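PDB 3LKB: probable branched-chain amino acid ABC transporter, amino acid binding protein from Thermus thermophilus, which binds valine and probably delivers branched-chain amino acids to an ABC transporter for uptake into the cell. Local coordinates for residues L134-I137 with A138-K141. The protein carries 2 engineered substitutions. Residues are numbered along the deposited sequence; the frame is centred on the assembly and turned at random.
Sequences LEYI and AREK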
# COMPACT_ATOMS: atom_id res chain seq x y z
N LEU A 134 -23.44 -14.68 -14.15
CA LEU A 134 -24.17 -14.71 -15.41
C LEU A 134 -25.44 -15.48 -15.26
O LEU A 134 -26.45 -15.09 -15.87
CB LEU A 134 -23.37 -15.30 -16.56
CG LEU A 134 -22.14 -14.50 -17.00
CD1 LEU A 134 -21.30 -15.27 -18.02
CD2 LEU A 134 -22.51 -13.15 -17.56
N GLU A 135 -25.43 -16.54 -14.45
CA GLU A 135 -26.62 -17.33 -14.26
C GLU A 135 -27.63 -16.41 -13.60
O GLU A 135 -28.77 -16.28 -14.04
CB GLU A 135 -26.37 -18.52 -13.36
CG GLU A 135 -25.85 -19.74 -14.09
CD GLU A 135 -25.92 -21.03 -13.23
OE1 GLU A 135 -24.83 -21.40 -12.68
OE2 GLU A 135 -27.05 -21.63 -13.09
N TYR A 136 -27.18 -15.72 -12.57
CA TYR A 136 -28.01 -14.79 -11.86
C TYR A 136 -28.56 -13.73 -12.85
O TYR A 136 -29.74 -13.42 -12.81
CB TYR A 136 -27.20 -14.16 -10.72
CG TYR A 136 -28.02 -13.23 -9.88
CD1 TYR A 136 -28.53 -13.66 -8.67
CD2 TYR A 136 -28.32 -11.96 -10.31
CE1 TYR A 136 -29.33 -12.81 -7.90
CE2 TYR A 136 -29.10 -11.10 -9.55
CZ TYR A 136 -29.59 -11.55 -8.35
OH TYR A 136 -30.35 -10.73 -7.59
N ILE A 137 -27.72 -13.19 -13.74
CA ILE A 137 -28.23 -12.27 -14.75
C ILE A 137 -29.37 -12.89 -15.61
O ILE A 137 -30.39 -12.23 -15.83
CB ILE A 137 -27.12 -11.75 -15.69
CG1 ILE A 137 -26.20 -10.77 -14.96
CG2 ILE A 137 -27.75 -11.06 -16.94
CD1 ILE A 137 -24.84 -10.59 -15.64
N ALA A 138 -29.19 -14.13 -16.09
CA ALA A 138 -30.14 -14.77 -17.02
C ALA A 138 -31.47 -15.07 -16.30
O ALA A 138 -32.51 -15.00 -16.91
CB ALA A 138 -29.55 -16.05 -17.65
N ARG A 139 -31.43 -15.41 -15.02
CA ARG A 139 -32.67 -15.56 -14.24
C ARG A 139 -33.46 -14.25 -14.20
O ARG A 139 -34.66 -14.27 -14.25
CB ARG A 139 -32.35 -15.95 -12.82
CG ARG A 139 -31.57 -14.77 -12.02
CD ARG A 139 -32.27 -14.09 -10.76
NE ARG A 139 -32.01 -14.85 -9.51
CZ ARG A 139 -32.39 -16.12 -9.30
NH1 ARG A 139 -33.02 -16.79 -10.27
NH2 ARG A 139 -32.12 -16.73 -8.12
N GLU A 140 -32.77 -13.11 -14.07
CA GLU A 140 -33.43 -11.80 -14.00
C GLU A 140 -34.04 -11.38 -15.32
O GLU A 140 -35.13 -10.84 -15.33
CB GLU A 140 -32.45 -10.70 -13.63
CG GLU A 140 -32.28 -10.52 -12.19
CD GLU A 140 -32.28 -9.06 -11.75
OE1 GLU A 140 -32.51 -8.85 -10.54
OE2 GLU A 140 -32.02 -8.13 -12.57
N LYS A 141 -33.30 -11.59 -16.41
CA LYS A 141 -33.62 -11.00 -17.69
C LYS A 141 -33.01 -11.81 -18.80
O LYS A 141 -31.77 -11.86 -18.90
CB LYS A 141 -33.05 -9.59 -17.76
CG LYS A 141 -33.13 -8.94 -19.16
CD LYS A 141 -34.32 -7.98 -19.23
CE LYS A 141 -34.60 -7.53 -20.67
NZ LYS A 141 -33.55 -6.60 -21.21
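Ile137 O, in the final turn of helix 126-140, receives two amides: Lys141 N at 3.0 Å, in the carbonyl plane, and Glu140 N through a weak, bent bond (N-H...O 120°). Lys141 is the first residue to leave helical geometry, which places its bond at the C-terminal end of the helix. One turn earlier the i to i+4 ladder is regular, with Ala138 N donating to Leu134 O at 2.9 Å and Arg139 N to Glu135 O. Tyr136 holds CG anti to its own N (chi1 -177°), which carries the ring outward from the helix axis. Arg139 folds over one ring face: its CD sits 4.2 Å from the centroid, almost on the ring normal, as a CH-pi contact, while NE rides nearer the rim, 3.7 Å from Tyr136 CE1, although its path past the Tyr136 carbonyl is modelled too tightly and is doubtful in detail. Replacing Tyr136 with an alanine would probably leave the Arg139 chain without the surface it lies on, free to swing. Glu140 OE2 is hydrogen-bonded to Tyr201 OH, and Ile137 packs on strand 201-205, Leu134 on helix 160-170. The helix end thus pairs an apolar inner side with an outer one where an aromatic face appears to shield an arginine's aliphatic part.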